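Local coordinates for NAD-dependent aldehyde dehydrogenase (Burkholderia multivorans, PDB 5UJU), which probably oxidises aldehydes to carboxylic acids with NAD as the hydride acceptor, at residues H61-Q70 with L245-R255. Residues are numbered along the deposited sequence; the frame is centred on the assembly and turned at random. Where two conformers were deposited one is given.
Sequences HLGKTFELDQ and LPLAITVRIAR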
ATOM      1  N   HIS A  61     -17.069 -29.216 -21.399  1.00 30.70           N
ATOM      2  CA  HIS A  61     -17.413 -27.808 -21.552  1.00 33.23           C
ATOM      3  C   HIS A  61     -17.620 -27.409 -23.005  1.00 35.32           C
ATOM      4  O   HIS A  61     -18.197 -26.346 -23.265  1.00 33.51           O
ATOM      5  CB  HIS A  61     -16.327 -26.909 -20.950  1.00 34.24           C
ATOM      6  CG  HIS A  61     -16.009 -27.221 -19.525  1.00 35.74           C
ATOM      7  ND1 HIS A  61     -16.958 -27.198 -18.524  1.00 36.43           N
ATOM      8  CD2 HIS A  61     -14.846 -27.572 -18.932  1.00 34.65           C
ATOM      9  CE1 HIS A  61     -16.391 -27.521 -17.375  1.00 35.51           C
ATOM     10  NE2 HIS A  61     -15.106 -27.749 -17.596  1.00 30.43           N
ATOM     11  N   LEU A  62     -17.150 -28.219 -23.952  1.00 31.31           N
ATOM     12  CA  LEU A  62     -17.168 -27.824 -25.349  1.00 30.69           C
ATOM     13  C   LEU A  62     -18.580 -27.940 -25.907  1.00 37.04           C
ATOM     14  O   LEU A  62     -19.308 -28.890 -25.603  1.00 39.01           O
ATOM     15  CB  LEU A  62     -16.215 -28.711 -26.151  1.00 34.83           C
ATOM     16  CG  LEU A  62     -14.787 -28.786 -25.601  1.00 33.71           C
ATOM     17  CD1 LEU A  62     -13.881 -29.544 -26.552  1.00 34.65           C
ATOM     18  CD2 LEU A  62     -14.215 -27.404 -25.304  1.00 32.94           C
ATOM     19  N   GLY A  63     -18.966 -26.968 -26.731  1.00 32.65           N
ATOM     20  CA  GLY A  63     -20.287 -27.009 -27.342  1.00 37.81           C
ATOM     21  C   GLY A  63     -21.463 -26.816 -26.408  1.00 33.52           C
ATOM     22  O   GLY A  63     -22.566 -27.273 -26.719  1.00 36.75           O
ATOM     23  N   LYS A  64     -21.271 -26.168 -25.263  1.00 34.95           N
ATOM     24  CA  LYS A  64     -22.394 -25.951 -24.361  1.00 31.50           C
ATOM     25  C   LYS A  64     -22.168 -24.672 -23.568  1.00 29.98           C
ATOM     26  O   LYS A  64     -21.063 -24.123 -23.521  1.00 28.39           O
ATOM     27  CB  LYS A  64     -22.619 -27.160 -23.449  1.00 48.31           C
ATOM     28  CG  LYS A  64     -21.758 -27.216 -22.213  1.00 52.97           C
ATOM     29  CD  LYS A  64     -22.159 -28.428 -21.374  1.00 55.69           C
ATOM     30  CE  LYS A  64     -22.451 -28.051 -19.939  1.00 56.92           C
ATOM     31  NZ  LYS A  64     -22.843 -29.252 -19.145  1.00 66.39           N
ATOM     32  N   THR A  65     -23.233 -24.213 -22.917  1.00 31.86           N
ATOM     33  CA  THR A  65     -23.149 -23.039 -22.065  1.00 30.23           C
ATOM     34  C   THR A  65     -22.673 -23.454 -20.681  1.00 33.81           C
ATOM     35  O   THR A  65     -23.216 -24.385 -20.077  1.00 33.82           O
ATOM     36  CB  THR A  65     -24.501 -22.337 -21.983  1.00 35.24           C
ATOM     37  OG1 THR A  65     -24.903 -21.955 -23.297  1.00 34.11           O
ATOM     38  CG2 THR A  65     -24.418 -21.075 -21.119  1.00 35.51           C
ATOM     39  N   PHE A  66     -21.652 -22.755 -20.192  1.00 28.05           N
ATOM     40  CA  PHE A  66     -21.082 -22.999 -18.876  1.00 28.01           C
ATOM     41  C   PHE A  66     -22.089 -22.596 -17.795  1.00 33.72           C
ATOM     42  O   PHE A  66     -22.647 -21.498 -17.830  1.00 40.49           O
ATOM     43  CB  PHE A  66     -19.771 -22.198 -18.751  1.00 31.53           C
ATOM     44  CG  PHE A  66     -18.906 -22.600 -17.588  1.00 26.69           C
ATOM     45  CD1 PHE A  66     -17.872 -23.508 -17.765  1.00 27.62           C
ATOM     46  CD2 PHE A  66     -19.122 -22.071 -16.322  1.00 29.40           C
ATOM     47  CE1 PHE A  66     -17.076 -23.899 -16.691  1.00 30.29           C
ATOM     48  CE2 PHE A  66     -18.326 -22.457 -15.246  1.00 28.38           C
ATOM     49  CZ  PHE A  66     -17.304 -23.369 -15.436  1.00 28.71           C
ATOM     50  N   GLU A  67     -22.370 -23.512 -16.875  1.00 33.69           N
ATOM     51  CA  GLU A  67     -23.412 -23.328 -15.872  1.00 38.60           C
ATOM     52  C   GLU A  67     -22.864 -22.592 -14.650  1.00 38.18           C
ATOM     53  O   GLU A  67     -21.884 -23.032 -14.037  1.00 34.65           O
ATOM     54  CB  GLU A  67     -23.991 -24.684 -15.465  1.00 42.46           C
ATOM     55  CG  GLU A  67     -24.361 -25.579 -16.645  1.00 59.82           C
ATOM     56  CD  GLU A  67     -24.259 -27.069 -16.316  1.00 70.61           C
ATOM     57  OE1 GLU A  67     -25.168 -27.592 -15.643  1.00 71.87           O
ATOM     58  OE2 GLU A  67     -23.262 -27.716 -16.720  1.00 71.68           O
ATOM     59  N   LEU A  68     -23.467 -21.449 -14.335  1.00 35.56           N
ATOM     60  CA  LEU A  68     -23.315 -20.753 -13.060  1.00 38.23           C
ATOM     61  C   LEU A  68     -24.683 -20.276 -12.596  1.00 42.99           C
ATOM     62  O   LEU A  68     -25.528 -19.925 -13.422  1.00 54.94           O
ATOM     63  CB  LEU A  68     -22.374 -19.548 -13.133  1.00 35.87           C
ATOM     64  CG  LEU A  68     -20.917 -19.741 -13.517  1.00 40.29           C
ATOM     65  CD1 LEU A  68     -20.342 -18.390 -13.897  1.00 37.63           C
ATOM     66  CD2 LEU A  68     -20.171 -20.326 -12.335  1.00 42.95           C
ATOM     67  N   ASP A  69     -24.912 -20.275 -11.281  1.00 37.95           N
ATOM     68  CA  ASP A  69     -26.167 -19.774 -10.732  1.00 36.04           C
ATOM     69  C   ASP A  69     -26.053 -18.338 -10.210  1.00 32.28           C
ATOM     70  O   ASP A  69     -26.689 -17.980  -9.213  1.00 32.87           O
ATOM     71  CB  ASP A  69     -26.699 -20.701  -9.641  1.00 44.97           C
ATOM     72  CG  ASP A  69     -25.762 -20.822  -8.456  1.00 52.85           C
ATOM     73  OD1 ASP A  69     -24.626 -20.302  -8.514  1.00 52.99           O
ATOM     74  OD2 ASP A  69     -26.191 -21.409  -7.439  1.00 58.28           O
ATOM     75  N   GLN A  70     -25.251 -17.505 -10.862  1.00 31.15           N
ATOM     76  CA  GLN A  70     -25.140 -16.082 -10.574  1.00 32.58           C
ATOM     77  C   GLN A  70     -26.182 -15.317 -11.384  1.00 30.98           C
ATOM     78  O   GLN A  70     -26.748 -15.856 -12.338  1.00 29.45           O
ATOM     79  CB  GLN A  70     -23.722 -15.578 -10.914  1.00 27.53           C
ATOM     80  CG  GLN A  70     -23.404 -15.601 -12.384  1.00 25.45           C
ATOM     81  CD  GLN A  70     -21.973 -15.150 -12.711  1.00 34.06           C
ATOM     82  OE1 GLN A  70     -21.032 -15.426 -11.966  1.00 31.38           O
ATOM     83  NE2 GLN A  70     -21.813 -14.490 -13.857  1.00 28.97           N
ATOM     84  N   LEU A 245     -12.231 -19.826 -19.914  1.00 23.34           N
ATOM     85  CA  LEU A 245     -12.503 -21.128 -19.308  1.00 24.65           C
ATOM     86  C   LEU A 245     -11.669 -21.423 -18.071  1.00 29.04           C
ATOM     87  O   LEU A 245     -12.244 -21.907 -17.080  1.00 26.03           O
ATOM     88  CB  LEU A 245     -12.329 -22.242 -20.353  1.00 22.87           C
ATOM     89  CG  LEU A 245     -12.808 -23.619 -19.860  1.00 28.22           C
ATOM     90  CD1 LEU A 245     -14.286 -23.543 -19.424  1.00 28.70           C
ATOM     91  CD2 LEU A 245     -12.615 -24.737 -20.890  1.00 28.12           C
ATOM     92  N   PRO A 246     -10.344 -21.186 -18.047  1.00 26.16           N
ATOM     93  CA  PRO A 246      -9.592 -21.477 -16.812  1.00 21.85           C
ATOM     94  C   PRO A 246     -10.107 -20.722 -15.600  1.00 26.94           C
ATOM     95  O   PRO A 246     -10.110 -21.281 -14.497  1.00 28.99           O
ATOM     96  CB  PRO A 246      -8.139 -21.074 -17.169  1.00 22.67           C
ATOM     97  CG  PRO A 246      -8.075 -21.193 -18.643  1.00 23.23           C
ATOM     98  CD  PRO A 246      -9.436 -20.781 -19.144  1.00 25.86           C
ATOM     99  N   LEU A 247     -10.523 -19.460 -15.762  1.00 23.52           N
ATOM    100  CA  LEU A 247     -11.059 -18.726 -14.628  1.00 23.15           C
ATOM    101  C   LEU A 247     -12.529 -19.044 -14.373  1.00 21.96           C
ATOM    102  O   LEU A 247     -12.982 -18.920 -13.237  1.00 26.36           O
ATOM    103  CB  LEU A 247     -10.871 -17.228 -14.831  1.00 18.52           C
ATOM    104  CG  LEU A 247      -9.388 -16.855 -14.678  1.00 34.64           C
ATOM    105  CD1 LEU A 247      -9.144 -15.456 -15.214  1.00 29.10           C
ATOM    106  CD2 LEU A 247      -8.936 -16.975 -13.209  1.00 25.50           C
ATOM    107  N   ALA A 248     -13.279 -19.458 -15.398  1.00 21.60           N
ATOM    108  CA  ALA A 248     -14.658 -19.901 -15.169  1.00 26.08           C
ATOM    109  C   ALA A 248     -14.687 -21.154 -14.304  1.00 26.87           C
ATOM    110  O   ALA A 248     -15.481 -21.249 -13.357  1.00 27.20           O
ATOM    111  CB  ALA A 248     -15.360 -20.164 -16.499  1.00 23.81           C
ATOM    112  N   ILE A 249     -13.817 -22.124 -14.612  1.00 28.44           N
ATOM    113  CA  ILE A 249     -13.663 -23.304 -13.764  1.00 30.78           C
ATOM    114  C   ILE A 249     -13.288 -22.885 -12.349  1.00 27.37           C
ATOM    115  O   ILE A 249     -13.834 -23.405 -11.368  1.00 25.95           O
ATOM    116  CB  ILE A 249     -12.609 -24.259 -14.360  1.00 30.17           C
ATOM    117  CG1 ILE A 249     -13.063 -24.824 -15.700  1.00 24.70           C
ATOM    118  CG2 ILE A 249     -12.274 -25.382 -13.387  1.00 23.65           C
ATOM    119  CD1 ILE A 249     -11.929 -25.520 -16.450  1.00 26.78           C
ATOM    120  N   THR A 250     -12.349 -21.932 -12.227  1.00 26.62           N
ATOM    121  CA  THR A 250     -11.912 -21.449 -10.919  1.00 25.09           C
ATOM    122  C   THR A 250     -13.073 -20.832 -10.134  1.00 27.51           C
ATOM    123  O   THR A 250     -13.272 -21.123  -8.946  1.00 25.97           O
ATOM    124  CB  THR A 250     -10.785 -20.423 -11.092  1.00 23.53           C
ATOM    125  OG1 THR A 250      -9.665 -21.019 -11.780  1.00 23.85           O
ATOM    126  CG2 THR A 250     -10.317 -19.950  -9.735  1.00 18.84           C
ATOM    127  N   VAL A 251     -13.831 -19.948 -10.778  1.00 25.78           N
ATOM    128  CA  VAL A 251     -14.969 -19.328 -10.110  1.00 24.52           C
ATOM    129  C   VAL A 251     -15.985 -20.383  -9.679  1.00 26.29           C
ATOM    130  O   VAL A 251     -16.511 -20.331  -8.563  1.00 27.13           O
ATOM    131  CB  VAL A 251     -15.606 -18.262 -11.015  1.00 25.30           C
ATOM    132  CG1 VAL A 251     -16.946 -17.823 -10.419  1.00 22.12           C
ATOM    133  CG2 VAL A 251     -14.655 -17.060 -11.169  1.00 19.91           C
ATOM    134  N   ARG A 252     -16.268 -21.360 -10.548  1.00 22.75           N
ATOM    135  CA  ARG A 252     -17.207 -22.429 -10.201  0.59 30.37           C
ATOM    136  C   ARG A 252     -16.787 -23.132  -8.913  1.00 30.23           C
ATOM    137  O   ARG A 252     -17.607 -23.361  -8.013  1.00 28.98           O
ATOM    138  CB  ARG A 252     -17.299 -23.433 -11.358  0.59 32.14           C
ATOM    139  CG  ARG A 252     -18.259 -24.627 -11.134  0.59 36.55           C
ATOM    140  CD  ARG A 252     -17.917 -25.814 -12.073  0.59 38.92           C
ATOM    141  NE  ARG A 252     -16.729 -26.561 -11.649  0.59 38.93           N
ATOM    142  CZ  ARG A 252     -15.891 -27.191 -12.474  0.59 34.36           C
ATOM    143  NH1 ARG A 252     -16.092 -27.179 -13.786  0.59 29.64           N
ATOM    144  NH2 ARG A 252     -14.845 -27.843 -11.984  0.59 29.48           N
ATOM    145  N   ILE A 253     -15.508 -23.492  -8.812  1.00 30.13           N
ATOM    146  CA  ILE A 253     -15.027 -24.208  -7.637  1.00 25.41           C
ATOM    147  C   ILE A 253     -15.061 -23.307  -6.406  1.00 27.49           C
ATOM    148  O   ILE A 253     -15.451 -23.744  -5.314  1.00 30.51           O
ATOM    149  CB  ILE A 253     -13.623 -24.781  -7.909  1.00 26.32           C
ATOM    150  CG1 ILE A 253     -13.711 -25.881  -8.977  1.00 28.88           C
ATOM    151  CG2 ILE A 253     -13.027 -25.343  -6.640  1.00 26.57           C
ATOM    152  CD1 ILE A 253     -12.336 -26.450  -9.431  1.00 28.10           C
ATOM    153  N   ALA A 254     -14.689 -22.028  -6.564  1.00 25.30           N
ATOM    154  CA  ALA A 254     -14.785 -21.083  -5.454  1.00 22.83           C
ATOM    155  C   ALA A 254     -16.213 -20.991  -4.923  1.00 23.85           C
ATOM    156  O   ALA A 254     -16.431 -20.999  -3.708  1.00 24.52           O
ATOM    157  CB  ALA A 254     -14.320 -19.692  -5.888  1.00 18.90           C
ATOM    158  N   ARG A 255     -17.190 -20.897  -5.828  1.00 21.46           N
ATOM    159  CA  ARG A 255     -18.590 -20.766  -5.437  1.00 24.72           C
ATOM    160  C   ARG A 255     -19.089 -22.016  -4.727  1.00 27.20           C
ATOM    161  O   ARG A 255     -19.893 -21.929  -3.792  1.00 26.83           O
ATOM    162  CB  ARG A 255     -19.434 -20.479  -6.676  1.00 26.88           C
ATOM    163  CG  ARG A 255     -19.159 -19.107  -7.288  1.00 24.90           C
ATOM    164  CD  ARG A 255     -19.917 -18.920  -8.585  1.00 25.57           C
ATOM    165  NE  ARG A 255     -21.369 -18.960  -8.393  1.00 29.83           N
ATOM    166  CZ  ARG A 255     -22.102 -17.891  -8.098  1.00 29.99           C
ATOM    167  NH1 ARG A 255     -21.522 -16.709  -7.937  1.00 21.96           N
ATOM    168  NH2 ARG A 255     -23.409 -18.001  -7.947  1.00 25.59           N
TER
HETATM  169  O   HOH W   1     -22.129 -21.672  -9.314  1.00 29.09           O
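An irregular loop, 61-70, lies along one flank of helix 245-260 in this aldehyde dehydrogenase fold and meets it through Phe66, with a salt bridge beyond it at Asp69 and, on the His61 side, a link through Glu136. Phe66, with CG anti to the backbone N (chi1 -166°), turns one ring face to Ala248. Ala248 CB stands 3.9 Å from the ring centroid, nearly on the normal, a CH-pi contact; a methyl is small enough to let the ring settle close to the helix backbone. Leu245 CD1 lies 3.9 Å from Phe66 CE1, and the same CD1 also sits over one face of the His61 ring. At the His61 edge, CE1 comes within 3.6 Å of Arg252 NH1. Both groups reach Glu136, His61 by a hydrogen bond and Arg252 by a salt bridge, so one carboxylate draws loop and helix together.

Further along, Leu68 CD2 rests 4.0 Å from Arg255 CD. Arg255 NH2 donates an almost straight bond (170°) of 2.7 Å to Asp69 OD1, arriving from above the carboxylate plane. Arginine suits this place: its methylenes pack on Leu68, while its guanidinium has N-H groups enough for Asp69, a water that joins NE to the same OD1, and Val268 O in strand 268-270. Asp69 OD2 pairs with Arg259 one turn on. Leu68 and Ala248 also pack against that strand; helix 134-145 borders the Leu245 end.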